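Long-range contacts in putative oxidoreductase (PDB 3FHL), which probably acts as a nucleotide-dependent oxidoreductase of the Gfo/Idh/MocA family, pairing a Rossmann-fold NAD-binding domain with an alpha/beta C-terminal domain: residues 22-26 with 46-50; 117-121 with 324-328; 202-206 with 233-237. All blocks are in the same frame, centred on the assembly; numbering follows the deposited sequence.

Contact 1. Residues 22-26 with 46-50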
loop_
_atom_site.group_PDB
_atom_site.type_symbol
_atom_site.label_atom_id
_atom_site.label_comp_id
_atom_site.label_asym_id
_atom_site.label_seq_id
_atom_site.Cartn_x
_atom_site.Cartn_y
_atom_site.Cartn_z
ATOM N N ALA C 22 -2.932 -34.187 -10.685
ATOM C CA ALA C 22 -2.588 -35.220 -11.685
ATOM C C ALA C 22 -1.320 -34.981 -12.527
ATOM O O ALA C 22 -0.540 -35.915 -12.694
ATOM C CB ALA C 22 -3.790 -35.560 -12.564
ATOM N N PRO C 23 -1.089 -33.745 -13.048
ATOM C CA PRO C 23 0.163 -33.544 -13.787
ATOM C C PRO C 23 1.451 -33.794 -12.992
ATOM O O PRO C 23 2.449 -34.192 -13.586
ATOM C CB PRO C 23 0.079 -32.065 -14.202
ATOM C CG PRO C 23 -1.345 -31.809 -14.285
ATOM C CD PRO C 23 -1.904 -32.515 -13.096
ATOM N N PHE C 24 1.413 -33.575 -11.676
ATOM C CA PHE C 24 2.587 -33.741 -10.807
ATOM C C PHE C 24 2.712 -35.120 -10.146
ATOM O O PHE C 24 3.808 -35.675 -10.080
ATOM C CB PHE C 24 2.648 -32.617 -9.769
ATOM C CG PHE C 24 2.821 -31.265 -10.390
ATOM C CD1 PHE C 24 4.061 -30.881 -10.899
ATOM C CD2 PHE C 24 1.732 -30.414 -10.551
ATOM C CE1 PHE C 24 4.232 -29.635 -11.503
ATOM C CE2 PHE C 24 1.887 -29.167 -11.161
ATOM C CZ PHE C 24 3.140 -28.782 -11.648
ATOM N N ILE C 25 1.600 -35.667 -9.669
ATOM C CA ILE C 25 1.580 -37.048 -9.175
ATOM C C ILE C 25 2.080 -37.989 -10.288
ATOM O O ILE C 25 2.873 -38.891 -10.025
ATOM C CB ILE C 25 0.173 -37.476 -8.658
ATOM C CG1 ILE C 25 -0.294 -36.558 -7.522
ATOM C CG2 ILE C 25 0.193 -38.944 -8.170
ATOM C CD1 ILE C 25 -1.778 -36.510 -7.350
ATOM N N SER C 26 1.647 -37.725 -11.524
ATOM C CA SER C 26 2.050 -38.482 -12.710
ATOM C C SER C 26 3.539 -38.362 -13.055
ATOM O O SER C 26 4.216 -39.380 -13.226
ATOM C CB SER C 26 1.215 -38.055 -13.914
ATOM O OG SER C 26 1.395 -38.934 -15.004
ATOM N N GLU C 46 -7.580 -40.266 -21.529
ATOM C CA GLU C 46 -6.807 -39.675 -22.624
ATOM C C GLU C 46 -5.359 -39.369 -22.219
ATOM O O GLU C 46 -4.430 -39.665 -22.967
ATOM C CB GLU C 46 -7.505 -38.406 -23.142
ATOM C CG GLU C 46 -7.033 -37.906 -24.525
ATOM C CD GLU C 46 -7.789 -38.527 -25.708
ATOM O OE1 GLU C 46 -8.844 -39.172 -25.506
ATOM O OE2 GLU C 46 -7.323 -38.355 -26.857
ATOM N N ARG C 47 -5.166 -38.801 -21.030
ATOM C CA ARG C 47 -3.830 -38.383 -20.613
ATOM C C ARG C 47 -3.178 -39.305 -19.583
ATOM O O ARG C 47 -1.953 -39.361 -19.469
ATOM C CB ARG C 47 -3.850 -36.944 -20.097
ATOM C CG ARG C 47 -2.532 -36.238 -20.303
ATOM C CD ARG C 47 -2.537 -34.890 -19.650
ATOM N NE ARG C 47 -1.312 -34.684 -18.883
ATOM C CZ ARG C 47 -1.020 -33.565 -18.233
ATOM N NH1 ARG C 47 -1.864 -32.539 -18.264
ATOM N NH2 ARG C 47 0.113 -33.470 -17.551
ATOM N N TYR C 48 -3.995 -40.031 -18.832
ATOM C CA TYR C 48 -3.468 -40.933 -17.814
ATOM C C TYR C 48 -4.028 -42.334 -18.026
ATOM O O TYR C 48 -4.794 -42.816 -17.194
ATOM C CB TYR C 48 -3.816 -40.406 -16.415
ATOM C CG TYR C 48 -3.439 -38.961 -16.219
ATOM C CD1 TYR C 48 -2.096 -38.585 -16.115
ATOM C CD2 TYR C 48 -4.415 -37.960 -16.165
ATOM C CE1 TYR C 48 -1.731 -37.252 -15.945
ATOM C CE2 TYR C 48 -4.054 -36.611 -16.003
ATOM C CZ TYR C 48 -2.706 -36.277 -15.894
ATOM O OH TYR C 48 -2.316 -34.970 -15.724
ATOM N N PRO C 49 -3.627 -43.010 -19.129
ATOM C CA PRO C 49 -4.303 -44.268 -19.467
ATOM C C PRO C 49 -3.927 -45.451 -18.558
ATOM O O PRO C 49 -4.567 -46.497 -18.633
ATOM C CB PRO C 49 -3.843 -44.531 -20.907
ATOM C CG PRO C 49 -2.506 -43.899 -20.996
ATOM C CD PRO C 49 -2.539 -42.701 -20.082
ATOM N N GLN C 50 -2.916 -45.262 -17.709
ATOM C CA GLN C 50 -2.428 -46.303 -16.800
ATOM C C GLN C 50 -3.042 -46.179 -15.407
ATOM O O GLN C 50 -2.832 -47.040 -14.546
ATOM C CB GLN C 50 -0.899 -46.254 -16.694
ATOM C CG GLN C 50 -0.148 -46.838 -17.883
ATOM C CD GLN C 50 1.355 -46.647 -17.771
ATOM O OE1 GLN C 50 1.868 -45.542 -17.954
ATOM N NE2 GLN C 50 2.070 -47.729 -17.475
#
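Residues 22-26 lie near the C-terminal end of helix 15-27, kinked at P23, whereas 46-50 run as irregular loop between strands 31-37 and 52-54. The backbones stay apart: the nearest CA atoms, S26 and Y48, are 7.9 Å from each other, and side chains fill the gap. Y48 does most of this, its ring lying obliquely against the helix. A22 CB sits 3.6 Å from Y48 CZ, and S26 CB packs 3.7 Å from Y48 CE1. The hydroxyl ends over the kink, with Y48 OH 3.2 Å from P23 N; this is van der Waals contact, since the proline nitrogen carries no hydrogen. R47 lies along the same side, its NH2 3.6 Å from P23 CB. L33 of strand 31-37 touches both A22 and Y48, completing a small apolar cluster. The helix belongs to the first beta-alpha-beta unit of the Rossmann fold (6-10, 15-27, 31-37), and the loop leaving that unit toward strand 52-54 folds back onto it.

Contact 2. Residues 117-121 with 324-328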
loop_
_atom_site.group_PDB
_atom_site.type_symbol
_atom_site.label_atom_id
_atom_site.label_comp_id
_atom_site.label_asym_id
_atom_site.label_seq_id
_atom_site.Cartn_x
_atom_site.Cartn_y
_atom_site.Cartn_z
ATOM N N LEU C 117 -0.461 -40.659 11.031
ATOM C CA LEU C 117 -0.688 -40.432 9.607
ATOM C C LEU C 117 -0.425 -38.968 9.243
ATOM O O LEU C 117 -0.646 -38.073 10.063
ATOM C CB LEU C 117 -2.126 -40.813 9.235
ATOM C CG LEU C 117 -2.535 -42.278 9.451
ATOM C CD1 LEU C 117 -4.026 -42.451 9.231
ATOM C CD2 LEU C 117 -1.733 -43.204 8.546
ATOM N N MET C 118 0.062 -38.743 8.022
ATOM C CA MET C 118 0.282 -37.387 7.490
ATOM C C MET C 118 -1.056 -36.724 7.148
ATOM O O MET C 118 -1.913 -37.332 6.503
ATOM C CB MET C 118 1.173 -37.433 6.239
ATOM C CG MET C 118 1.641 -36.038 5.715
ATOM S SD MET C 118 2.224 -36.060 4.000
ATOM C CE MET C 118 0.672 -36.305 3.162
ATOM N N LEU C 119 -1.241 -35.490 7.612
ATOM C CA LEU C 119 -2.365 -34.659 7.161
ATOM C C LEU C 119 -1.838 -33.309 6.670
ATOM O O LEU C 119 -1.383 -32.484 7.465
ATOM C CB LEU C 119 -3.404 -34.459 8.262
ATOM C CG LEU C 119 -4.654 -33.632 7.929
ATOM C CD1 LEU C 119 -5.445 -34.239 6.775
ATOM C CD2 LEU C 119 -5.516 -33.490 9.175
ATOM N N SER C 120 -1.906 -33.122 5.354
ATOM C CA SER C 120 -1.395 -31.939 4.665
ATOM C C SER C 120 -2.536 -31.118 4.073
ATOM O O SER C 120 -3.552 -31.676 3.649
ATOM C CB SER C 120 -0.434 -32.372 3.545
ATOM O OG SER C 120 -0.003 -31.282 2.735
ATOM N N VAL C 121 -2.374 -29.790 4.060
ATOM C CA VAL C 121 -3.266 -28.929 3.290
ATOM C C VAL C 121 -2.500 -28.311 2.122
ATOM O O VAL C 121 -1.413 -27.765 2.308
ATOM C CB VAL C 121 -3.997 -27.876 4.165
ATOM C CG1 VAL C 121 -4.772 -26.876 3.295
ATOM C CG2 VAL C 121 -4.988 -28.571 5.090
ATOM N N LEU C 324 7.564 -32.128 7.049
ATOM C CA LEU C 324 6.483 -31.745 6.156
ATOM C C LEU C 324 6.366 -30.225 6.188
ATOM O O LEU C 324 6.369 -29.626 7.261
ATOM C CB LEU C 324 5.180 -32.394 6.616
ATOM C CG LEU C 324 3.870 -31.975 5.949
ATOM C CD1 LEU C 324 3.855 -32.392 4.504
ATOM C CD2 LEU C 324 2.669 -32.533 6.711
ATOM N N GLU C 325 6.294 -29.598 5.017
ATOM C CA GLU C 325 6.189 -28.129 4.955
ATOM C C GLU C 325 4.753 -27.644 5.148
ATOM O O GLU C 325 4.528 -26.544 5.642
ATOM C CB GLU C 325 6.747 -27.593 3.631
ATOM C CG GLU C 325 8.261 -27.768 3.478
ATOM C CD GLU C 325 8.798 -27.245 2.146
ATOM O OE1 GLU C 325 8.459 -26.102 1.762
ATOM O OE2 GLU C 325 9.573 -27.974 1.484
ATOM N N THR C 326 3.790 -28.483 4.774
ATOM C CA THR C 326 2.407 -28.067 4.619
ATOM C C THR C 326 1.452 -28.742 5.605
ATOM O O THR C 326 0.383 -29.221 5.224
ATOM C CB THR C 326 1.914 -28.352 3.187
ATOM O OG1 THR C 326 2.154 -29.729 2.880
ATOM C CG2 THR C 326 2.662 -27.457 2.151
ATOM N N HIS C 327 1.828 -28.758 6.874
ATOM C CA HIS C 327 0.933 -29.245 7.922
ATOM C C HIS C 327 -0.427 -28.561 7.851
ATOM O O HIS C 327 -0.514 -27.366 7.573
ATOM C CB HIS C 327 1.516 -28.971 9.305
ATOM C CG HIS C 327 2.657 -29.863 9.677
ATOM N ND1 HIS C 327 3.969 -29.443 9.647
ATOM C CD2 HIS C 327 2.681 -31.144 10.114
ATOM C CE1 HIS C 327 4.754 -30.431 10.036
ATOM N NE2 HIS C 327 3.997 -31.475 10.326
ATOM N N ALA C 328 -1.484 -29.326 8.110
ATOM C CA ALA C 328 -2.842 -28.787 8.169
ATOM C C ALA C 328 -3.005 -27.648 9.177
ATOM O O ALA C 328 -3.841 -26.757 8.968
ATOM C CB ALA C 328 -3.837 -29.895 8.464
HETATM O O HOH W 1 -0.663 -26.215 5.006
#
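M118 precedes strand 119-122 and lays its side chain on L324, CG to CD2 at 3.8 Å. At L119 the strand begins to pair: L119 O accepts a hydrogen bond from A328 N (3.2 Å), while L119 CG packs 3.9 Å from A328 CB; on the face covered by helix 102-115, L119 also meets L108, I109 and A112. S120 forms the single beta bridge with H327, their CA atoms 4.8 Å apart. Its hydroxyl donates to T326, S120 OG to OG1 at 2.7 Å, and S120 CA makes a CH...O contact with T326 O at 3.3 Å. V121 N then donates to that same carbonyl, T326 O, at 3.0 Å, and V121 CG2 touches A328 CB at 3.8 Å. Water 1 donates to V121 O (3.2 Å) and to H327 O (2.8 Å), extending the link where direct pairing ends. S120 also bonds through its backbone to V92 and V94, so the outermost strand of the parallel sheet has its other edge partly covered by the loop ahead of helix 328-347. These bonds satisfy buried polar groups of the edge strand through a single beta bridge, without a full extra strand.

Contact 3. Residues 202-206 with 233-237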
loop_
_atom_site.group_PDB
_atom_site.type_symbol
_atom_site.label_atom_id
_atom_site.label_comp_id
_atom_site.label_asym_id
_atom_site.label_seq_id
_atom_site.Cartn_x
_atom_site.Cartn_y
_atom_site.Cartn_z
ATOM N N GLY C 202 -12.917 -3.479 1.635
ATOM C CA GLY C 202 -13.884 -2.691 0.913
ATOM C C GLY C 202 -14.638 -3.493 -0.109
ATOM O O GLY C 202 -14.182 -4.554 -0.558
ATOM N N ILE C 203 -15.824 -3.001 -0.447
ATOM C CA ILE C 203 -16.512 -3.408 -1.664
ATOM C C ILE C 203 -16.524 -2.153 -2.520
ATOM O O ILE C 203 -17.322 -1.232 -2.302
ATOM C CB ILE C 203 -17.944 -3.941 -1.428
ATOM C CG1 ILE C 203 -17.932 -5.098 -0.426
ATOM C CG2 ILE C 203 -18.531 -4.400 -2.753
ATOM C CD1 ILE C 203 -19.286 -5.462 0.167
ATOM N N LEU C 204 -15.598 -2.107 -3.468
ATOM C CA LEU C 204 -15.317 -0.896 -4.203
ATOM C C LEU C 204 -16.077 -0.870 -5.527
ATOM O O LEU C 204 -16.270 0.195 -6.113
ATOM C CB LEU C 204 -13.810 -0.766 -4.448
ATOM C CG LEU C 204 -12.833 -0.898 -3.274
ATOM C CD1 LEU C 204 -11.416 -0.649 -3.802
ATOM C CD2 LEU C 204 -13.159 0.045 -2.120
ATOM N N ARG C 205 -16.522 -2.039 -5.978
ATOM C CA ARG C 205 -17.193 -2.144 -7.271
ATOM C C ARG C 205 -18.697 -2.057 -7.104
ATOM O O ARG C 205 -19.263 -2.596 -6.145
ATOM C CB ARG C 205 -16.801 -3.433 -8.005
ATOM C CG ARG C 205 -15.312 -3.505 -8.345
ATOM C CD ARG C 205 -14.880 -4.856 -8.874
ATOM N NE ARG C 205 -15.270 -5.972 -8.014
ATOM C CZ ARG C 205 -15.238 -7.246 -8.389
ATOM N NH1 ARG C 205 -14.823 -7.580 -9.606
ATOM N NH2 ARG C 205 -15.633 -8.191 -7.547
ATOM N N GLU C 206 -19.323 -1.350 -8.041
ATOM C CA GLU C 206 -20.771 -1.198 -8.085
ATOM C C GLU C 206 -21.418 -2.569 -8.239
ATOM O O GLU C 206 -21.080 -3.320 -9.157
ATOM C CB GLU C 206 -21.172 -0.274 -9.243
ATOM C CG GLU C 206 -22.683 -0.081 -9.406
ATOM C CD GLU C 206 -23.066 0.493 -10.766
ATOM O OE1 GLU C 206 -23.629 -0.257 -11.596
ATOM O OE2 GLU C 206 -22.797 1.690 -11.004
ATOM N N ALA C 233 -4.840 -6.821 -1.686
ATOM C CA ALA C 233 -5.373 -7.230 -2.988
ATOM C C ALA C 233 -6.555 -6.369 -3.360
ATOM O O ALA C 233 -7.245 -5.858 -2.484
ATOM C CB ALA C 233 -5.781 -8.701 -2.999
ATOM N N SER C 234 -6.802 -6.232 -4.662
ATOM C CA SER C 234 -7.890 -5.399 -5.141
ATOM C C SER C 234 -8.257 -5.816 -6.549
ATOM O O SER C 234 -7.391 -6.226 -7.321
ATOM C CB SER C 234 -7.481 -3.915 -5.137
ATOM O OG SER C 234 -8.536 -3.083 -5.618
ATOM N N TYR C 235 -9.542 -5.699 -6.866
ATOM C CA TYR C 235 -10.033 -5.891 -8.227
ATOM C C TYR C 235 -10.095 -4.588 -9.025
ATOM O O TYR C 235 -10.544 -4.579 -10.167
ATOM C CB TYR C 235 -11.402 -6.565 -8.211
ATOM C CG TYR C 235 -11.338 -8.074 -8.258
ATOM C CD1 TYR C 235 -10.811 -8.734 -9.369
ATOM C CD2 TYR C 235 -11.815 -8.840 -7.202
ATOM C CE1 TYR C 235 -10.764 -10.118 -9.422
ATOM C CE2 TYR C 235 -11.778 -10.228 -7.250
ATOM C CZ TYR C 235 -11.243 -10.859 -8.356
ATOM O OH TYR C 235 -11.194 -12.235 -8.392
ATOM N N LEU C 236 -9.633 -3.491 -8.433
ATOM C CA LEU C 236 -9.577 -2.221 -9.158
ATOM C C LEU C 236 -8.201 -1.580 -9.089
ATOM O O LEU C 236 -7.993 -0.588 -8.379
ATOM C CB LEU C 236 -10.661 -1.267 -8.646
ATOM C CG LEU C 236 -12.105 -1.577 -9.058
ATOM C CD1 LEU C 236 -13.020 -0.523 -8.418
ATOM C CD2 LEU C 236 -12.269 -1.613 -10.592
ATOM N N MET C 237 -7.249 -2.199 -9.781
ATOM C CA MET C 237 -5.891 -1.682 -9.912
ATOM C C MET C 237 -5.495 -1.844 -11.371
ATOM O O MET C 237 -4.734 -2.761 -11.723
ATOM C CB MET C 237 -4.874 -2.416 -9.011
ATOM C CG MET C 237 -5.035 -2.245 -7.517
ATOM S SD MET C 237 -3.710 -3.007 -6.536
ATOM C CE MET C 237 -4.099 -2.353 -4.923
#
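This is a side-chain contact between two loops of the C-terminal domain: 202-206 follows strand 194-202, and 233-237 carries strand 228-234 past its end. In the mixed sheet, strand 213-221 lies between those two strands, so the loops meet beyond it rather than as paired neighbours; the closest CA atoms, L204 and L236, are 7.7 Å apart. The central feature is a cation-pi stack. The guanidinium of R205 lies flat on the ring of Y235, with centres 4.5 Å apart, planes at 7° and R205 NH1 3.8 Å from Y235 CG. The cation is held in place by a salt bridge from R205 NE to D212 and a hydrogen bond from NH1 to the carbonyl of R157, so its charge is met by acceptors while its face covers the tyrosine. Beside the stack, L236 CD1 fits against the aliphatic part of the arginine, 3.8 Å from R205 CG, and lies 4.1 Å from L204 CB. L204 CD1 also comes within 4.2 Å of S234 OG. That hydroxyl accepts from L236 N at 3.0 Å, an ST turn that bends the chain as the strand ends. The second subunit approaches the same place: its R145 donates to L204 O, and its V147 packs on L204 and L236. The loops therefore contribute to the dimer interface on the large, open-faced sheet of a Gfo/Idh/MocA C-terminal domain, a surface through which members of this family commonly associate.

Overall arrangement
From the N terminus, contact 1 closes first, within the Rossmann fold: it joins helix 15-27 to the loop after strand 31-37, segments 20 residues apart at their closest ends. Contact 2 follows in series, opening at the last strand of that parallel sheet and closing only 203 residues later, ahead of helix 328-347, so the chain returns from the C-terminal domain to the Rossmann edge. Contact 3 forms within that long excursion, between loops at the ends of strands 194-202 and 228-234 of the mixed sheet, 27 residues apart at their closest ends. None cross or touch: contacts 2 and 3, about 34 Å apart between centres, lie on opposite sides of the chain's centre.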